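Local coordinates for probable oxidoreductase protein (Rhizobium etli, PDB 4FB5) that probably acts as a nucleotide-dependent oxidoreductase of the GFO/IDH/MocA family, pairing a Rossmann-type domain with a C-terminal domain built on a large open beta sheet, at residues R278-S292 with Y295-A308. Numbering follows the deposited sequence.
Sequences RKGRIALQIYGSKGS and YDQERMNEFELYQA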
loop_
_atom_site.group_PDB
_atom_site.type_symbol
_atom_site.label_atom_id
_atom_site.label_comp_id
_atom_site.label_asym_id
_atom_site.label_seq_id
_atom_site.Cartn_x
_atom_site.Cartn_y
_atom_site.Cartn_z
ATOM N N ARG A 278 14.475 6.143 1.900
ATOM C CA ARG A 278 13.703 6.496 3.057
ATOM C C ARG A 278 13.824 8.014 3.264
ATOM O O ARG A 278 14.916 8.571 3.249
ATOM C CB ARG A 278 14.235 5.725 4.252
ATOM C CG ARG A 278 14.304 4.183 4.040
ATOM C CD ARG A 278 12.952 3.665 3.730
ATOM N NE ARG A 278 12.754 2.230 3.965
ATOM C CZ ARG A 278 11.606 1.632 3.668
ATOM N NH1 ARG A 278 10.666 2.368 3.147
ATOM N NH2 ARG A 278 11.415 0.339 3.848
ATOM N N LYS A 279 12.714 8.711 3.440
ATOM C CA LYS A 279 12.786 10.170 3.559
ATOM C C LYS A 279 12.525 10.602 4.965
ATOM O O LYS A 279 13.280 11.410 5.518
ATOM C CB LYS A 279 11.814 10.875 2.623
ATOM C CG LYS A 279 11.949 10.488 1.098
ATOM C CD LYS A 279 13.409 10.473 0.621
ATOM C CE LYS A 279 13.472 10.345 -0.880
ATOM N NZ LYS A 279 14.852 10.147 -1.431
ATOM N N GLY A 280 11.468 10.091 5.567
ATOM C CA GLY A 280 11.118 10.546 6.886
ATOM C C GLY A 280 10.488 9.390 7.592
ATOM O O GLY A 280 9.478 9.571 8.237
ATOM N N ARG A 281 11.077 8.194 7.454
ATOM C CA ARG A 281 10.438 6.981 7.901
ATOM C C ARG A 281 10.689 6.740 9.384
ATOM O O ARG A 281 11.835 6.758 9.842
ATOM C CB ARG A 281 10.962 5.791 7.123
ATOM C CG ARG A 281 10.570 4.405 7.710
ATOM C CD ARG A 281 10.957 3.374 6.682
ATOM N NE ARG A 281 11.035 1.996 7.135
ATOM C CZ ARG A 281 10.048 1.123 6.975
ATOM N NH1 ARG A 281 8.916 1.493 6.372
ATOM N NH2 ARG A 281 10.196 -0.121 7.406
ATOM N N ILE A 282 9.623 6.469 10.117
ATOM C CA ILE A 282 9.729 5.900 11.436
ATOM C C ILE A 282 8.709 4.816 11.408
ATOM O O ILE A 282 7.519 5.116 11.213
ATOM C CB ILE A 282 9.278 6.907 12.487
ATOM C CG1 ILE A 282 10.230 8.105 12.478
ATOM C CG2 ILE A 282 9.195 6.237 13.822
ATOM C CD1 ILE A 282 9.881 9.211 13.443
ATOM N N ALA A 283 9.134 3.573 11.554
ATOM C CA ALA A 283 8.193 2.470 11.405
ATOM C C ALA A 283 8.132 1.742 12.703
ATOM O O ALA A 283 9.144 1.296 13.261
ATOM C CB ALA A 283 8.597 1.528 10.296
ATOM N N LEU A 284 6.934 1.614 13.202
ATOM C CA LEU A 284 6.764 1.030 14.499
ATOM C C LEU A 284 5.812 -0.137 14.404
ATOM O O LEU A 284 4.739 0.004 13.835
ATOM C CB LEU A 284 6.256 2.117 15.404
ATOM C CG LEU A 284 5.709 1.766 16.759
ATOM C CD1 LEU A 284 6.830 1.244 17.565
ATOM C CD2 LEU A 284 5.173 3.069 17.346
ATOM N N GLN A 285 6.240 -1.300 14.880
ATOM C CA GLN A 285 5.366 -2.470 14.937
ATOM C C GLN A 285 5.280 -2.961 16.371
ATOM O O GLN A 285 6.301 -3.140 17.033
ATOM C CB GLN A 285 5.846 -3.610 14.037
ATOM C CG GLN A 285 6.206 -3.210 12.606
ATOM C CD GLN A 285 7.087 -4.283 11.923
ATOM O OE1 GLN A 285 8.311 -4.085 11.711
ATOM N NE2 GLN A 285 6.471 -5.443 11.603
ATOM N N ILE A 286 4.063 -3.151 16.865
ATOM C CA ILE A 286 3.843 -3.570 18.252
ATOM C C ILE A 286 3.085 -4.884 18.337
ATOM O O ILE A 286 2.046 -5.010 17.761
ATOM C CB ILE A 286 3.026 -2.562 18.991
ATOM C CG1 ILE A 286 3.603 -1.163 18.801
ATOM C CG2 ILE A 286 2.953 -2.958 20.445
ATOM C CD1 ILE A 286 2.613 -0.067 19.230
ATOM N N TYR A 287 3.576 -5.866 19.066
ATOM C CA TYR A 287 2.897 -7.165 19.051
ATOM C C TYR A 287 2.501 -7.609 20.455
ATOM O O TYR A 287 3.368 -7.699 21.355
ATOM C CB TYR A 287 3.726 -8.235 18.358
ATOM C CG TYR A 287 3.991 -7.983 16.894
ATOM C CD1 TYR A 287 3.050 -8.271 15.931
ATOM C CD2 TYR A 287 5.203 -7.497 16.469
ATOM C CE1 TYR A 287 3.314 -8.032 14.570
ATOM C CE2 TYR A 287 5.466 -7.249 15.130
ATOM C CZ TYR A 287 4.525 -7.520 14.187
ATOM O OH TYR A 287 4.800 -7.285 12.842
ATOM N N GLY A 288 1.204 -7.873 20.634
ATOM C CA GLY A 288 0.650 -8.325 21.885
ATOM C C GLY A 288 -0.051 -9.668 21.816
ATOM O O GLY A 288 -0.160 -10.284 20.787
ATOM N N SER A 289 -0.546 -10.130 22.943
ATOM C CA SER A 289 -1.171 -11.442 22.985
ATOM C C SER A 289 -2.591 -11.437 22.442
ATOM O O SER A 289 -3.162 -12.512 22.223
ATOM C CB SER A 289 -1.153 -11.974 24.398
ATOM O OG SER A 289 -1.779 -11.051 25.227
ATOM N N LYS A 290 -3.153 -10.244 22.210
ATOM C CA LYS A 290 -4.493 -10.194 21.600
ATOM C C LYS A 290 -4.591 -9.368 20.301
ATOM O O LYS A 290 -5.720 -9.125 19.796
ATOM C CB LYS A 290 -5.544 -9.675 22.601
ATOM C CG LYS A 290 -5.493 -10.327 24.003
ATOM C CD LYS A 290 -6.882 -10.566 24.535
ATOM C CE LYS A 290 -7.373 -9.430 25.424
ATOM N NZ LYS A 290 -7.804 -10.050 26.716
ATOM N N GLY A 291 -3.430 -8.952 19.773
ATOM C CA GLY A 291 -3.392 -8.241 18.539
ATOM C C GLY A 291 -2.150 -7.441 18.277
ATOM O O GLY A 291 -1.153 -7.602 18.962
ATOM N N SER A 292 -2.206 -6.588 17.250
ATOM C CA SER A 292 -1.006 -5.878 16.772
ATOM C C SER A 292 -1.288 -4.469 16.269
ATOM O O SER A 292 -2.406 -4.144 15.845
ATOM C CB SER A 292 -0.366 -6.682 15.638
ATOM O OG SER A 292 -0.320 -8.056 15.951
ATOM N N TYR A 295 2.519 1.313 12.397
ATOM C CA TYR A 295 2.497 2.731 12.138
ATOM C C TYR A 295 3.722 3.106 11.340
ATOM O O TYR A 295 4.734 2.504 11.511
ATOM C CB TYR A 295 2.467 3.503 13.447
ATOM C CG TYR A 295 2.718 4.969 13.256
ATOM C CD1 TYR A 295 1.720 5.823 12.802
ATOM C CD2 TYR A 295 3.981 5.476 13.423
ATOM C CE1 TYR A 295 1.989 7.196 12.564
ATOM C CE2 TYR A 295 4.259 6.799 13.150
ATOM C CZ TYR A 295 3.271 7.633 12.761
ATOM O OH TYR A 295 3.600 8.900 12.653
ATOM N N ASP A 296 3.615 4.105 10.477
ATOM C CA ASP A 296 4.700 4.545 9.627
ATOM C C ASP A 296 4.580 6.058 9.382
ATOM O O ASP A 296 3.684 6.472 8.623
ATOM C CB ASP A 296 4.639 3.856 8.278
ATOM C CG ASP A 296 5.966 4.000 7.476
ATOM O OD1 ASP A 296 6.445 2.958 6.944
ATOM O OD2 ASP A 296 6.533 5.138 7.371
ATOM N N GLN A 297 5.488 6.842 9.985
ATOM C CA GLN A 297 5.575 8.289 9.856
ATOM C C GLN A 297 5.409 8.854 8.440
ATOM O O GLN A 297 5.081 10.027 8.276
ATOM C CB GLN A 297 6.938 8.757 10.373
ATOM C CG GLN A 297 6.999 10.241 10.665
ATOM C CD GLN A 297 5.992 10.644 11.762
ATOM O OE1 GLN A 297 5.763 9.900 12.739
ATOM N NE2 GLN A 297 5.389 11.795 11.600
ATOM N N GLU A 298 5.689 8.052 7.421
ATOM C CA GLU A 298 5.635 8.555 6.047
ATOM C C GLU A 298 4.189 8.674 5.553
ATOM O O GLU A 298 3.930 9.325 4.546
ATOM C CB GLU A 298 6.522 7.712 5.095
ATOM C CG GLU A 298 8.005 8.116 5.126
ATOM C CD GLU A 298 8.915 7.283 4.166
ATOM O OE1 GLU A 298 10.061 7.726 3.924
ATOM O OE2 GLU A 298 8.491 6.196 3.668
ATOM N N ARG A 299 3.291 7.999 6.272
ATOM C CA ARG A 299 1.837 8.121 6.207
ATOM C C ARG A 299 1.366 8.367 7.649
ATOM O O ARG A 299 0.583 7.620 8.231
ATOM C CB ARG A 299 1.249 6.833 5.661
ATOM C CG ARG A 299 1.674 6.634 4.234
ATOM C CD ARG A 299 0.980 5.501 3.548
ATOM N NE ARG A 299 1.195 4.237 4.252
ATOM C CZ ARG A 299 2.360 3.637 4.356
ATOM N NH1 ARG A 299 3.462 4.210 3.844
ATOM N NH2 ARG A 299 2.431 2.494 5.016
HETATM N N MSE A 300 1.966 9.382 8.229
HETATM C CA MSE A 300 1.662 9.996 9.507
HETATM C C MSE A 300 0.165 9.970 9.951
HETATM O O MSE A 300 -0.188 9.999 11.147
HETATM C CB MSE A 300 2.000 11.443 9.268
HETATM C CG MSE A 300 2.852 12.003 10.257
HETATM SE SE MSE A 300 2.578 13.961 10.407
HETATM C CE MSE A 300 2.600 14.472 8.482
ATOM N N ASN A 301 -0.714 10.004 8.966
ATOM C CA ASN A 301 -2.108 10.173 9.312
ATOM C C ASN A 301 -2.898 8.875 9.353
ATOM O O ASN A 301 -4.069 8.895 9.233
ATOM C CB ASN A 301 -2.746 11.268 8.453
ATOM C CG ASN A 301 -2.189 12.651 8.805
ATOM O OD1 ASN A 301 -1.410 13.216 8.060
ATOM N ND2 ASN A 301 -2.543 13.165 9.988
ATOM N N GLU A 302 -2.230 7.756 9.538
ATOM C CA GLU A 302 -2.912 6.474 9.611
ATOM C C GLU A 302 -2.137 5.515 10.492
ATOM O O GLU A 302 -1.002 5.792 10.878
ATOM C CB GLU A 302 -3.171 5.869 8.219
ATOM C CG GLU A 302 -1.964 5.894 7.332
ATOM C CD GLU A 302 -2.208 5.307 5.947
ATOM O OE1 GLU A 302 -1.793 4.137 5.728
ATOM O OE2 GLU A 302 -2.789 6.028 5.071
ATOM N N PHE A 303 -2.798 4.433 10.876
ATOM C CA PHE A 303 -2.141 3.291 11.454
ATOM C C PHE A 303 -3.002 2.100 11.232
ATOM O O PHE A 303 -4.118 2.220 10.829
ATOM C CB PHE A 303 -1.822 3.478 12.908
ATOM C CG PHE A 303 -3.005 3.462 13.775
ATOM C CD1 PHE A 303 -3.266 2.339 14.591
ATOM C CD2 PHE A 303 -3.855 4.565 13.815
ATOM C CE1 PHE A 303 -4.384 2.302 15.408
ATOM C CE2 PHE A 303 -4.966 4.552 14.629
ATOM C CZ PHE A 303 -5.235 3.413 15.441
ATOM N N GLU A 304 -2.427 0.942 11.458
ATOM C CA GLU A 304 -3.069 -0.300 11.149
ATOM C C GLU A 304 -3.162 -1.086 12.437
ATOM O O GLU A 304 -2.163 -1.201 13.134
ATOM C CB GLU A 304 -2.248 -1.090 10.131
ATOM C CG GLU A 304 -2.103 -0.472 8.794
ATOM C CD GLU A 304 -1.479 -1.447 7.795
ATOM O OE1 GLU A 304 -2.110 -2.474 7.462
ATOM O OE2 GLU A 304 -0.338 -1.196 7.328
ATOM N N LEU A 305 -4.347 -1.611 12.735
ATOM C CA LEU A 305 -4.634 -2.304 13.992
ATOM C C LEU A 305 -5.251 -3.665 13.756
ATOM O O LEU A 305 -6.254 -3.770 13.063
ATOM C CB LEU A 305 -5.610 -1.465 14.841
ATOM C CG LEU A 305 -6.284 -2.192 16.016
ATOM C CD1 LEU A 305 -5.327 -2.332 17.122
ATOM C CD2 LEU A 305 -7.499 -1.466 16.532
ATOM N N TYR A 306 -4.652 -4.704 14.328
ATOM C CA TYR A 306 -5.162 -6.080 14.165
ATOM C C TYR A 306 -5.690 -6.642 15.459
ATOM O O TYR A 306 -4.949 -6.683 16.449
ATOM C CB TYR A 306 -4.076 -7.035 13.712
ATOM C CG TYR A 306 -4.588 -8.433 13.491
ATOM C CD1 TYR A 306 -4.818 -8.900 12.204
ATOM C CD2 TYR A 306 -4.903 -9.279 14.577
ATOM C CE1 TYR A 306 -5.281 -10.177 11.967
ATOM C CE2 TYR A 306 -5.358 -10.563 14.380
ATOM C CZ TYR A 306 -5.544 -11.015 13.066
ATOM O OH TYR A 306 -5.992 -12.275 12.838
ATOM N N GLN A 307 -6.936 -7.124 15.432
ATOM C CA GLN A 307 -7.551 -7.668 16.616
ATOM C C GLN A 307 -7.941 -9.098 16.505
ATOM O O GLN A 307 -8.798 -9.412 15.751
ATOM C CB GLN A 307 -8.769 -6.900 16.919
ATOM C CG GLN A 307 -8.442 -5.687 17.677
ATOM C CD GLN A 307 -9.679 -4.874 17.940
ATOM O OE1 GLN A 307 -10.109 -4.106 17.093
ATOM N NE2 GLN A 307 -10.267 -5.048 19.115
ATOM N N ALA A 308 -7.333 -9.962 17.304
ATOM C CA ALA A 308 -7.679 -11.361 17.350
ATOM C C ALA A 308 -9.045 -11.471 18.017
ATOM O O ALA A 308 -9.148 -11.833 19.185
ATOM C CB ALA A 308 -6.625 -12.107 18.158
HETATM O O HOH W 1 10.357 5.187 1.953
HETATM O O HOH W 2 6.873 0.129 6.390
#
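Two successive beta hairpins of the large mixed sheet meet here, strand 291-296 pairing on one side with 281-288 and on the other with 302-307. Leu284 and Tyr295 form an antiparallel hydrogen-bonded pair, with Leu284 N 2.9 Å from Tyr295 O and a return bond from Tyr295 N to Leu284 O; Ser292 and Tyr306 repeat this pattern in the second hairpin. Gln297 N, 2.9 Å from Ile282 O, continues the first pairing, and the Ile282 and Gln297 side chains run side by side, their CB atoms 3.7 Å apart.

Glu298 gathers the loop leading into strand 281-288. CD stands anti to CA (chi2 -180°), so the side chain reaches straight out, bringing OE1 to two successive amides: Lys279 N at 2.9 Å, nearly in line with the C-O bond, and Gly280 N at 3.2 Å, on the anti lone pair. OE2 receives a bond from a water that accepts from Arg278 NH1. Replacing Glu298 with an alanine would probably leave the amides of Lys279 and Gly280 without this acceptor and break the water link to Arg278, leaving 278-280 less firmly tied.

Arg281 NH1 makes a salt bridge to Asp296 OD1 at 2.9 Å, with guanidinium and carboxylate planes 61° apart. Arg278 NH2 lies 3.5 Å above this guanidinium, over its centre, while Ala283 CB covers the opposite face. Glu181 OE1 of the adjoining strand 175-183 forms a second salt bridge, with Arg281 NH2. Asp296 OD2 accepts from Glu298 N at 3.0 Å in an Asx turn and probably helps set the backbone from which Glu298 projects. Arg278 NE hydrogen-bonds Tyr287 OH of the second subunit. Salt bridges from Asp296 and Glu181, with Glu298 acting through water, probably offset the charge of two closely apposed arginines.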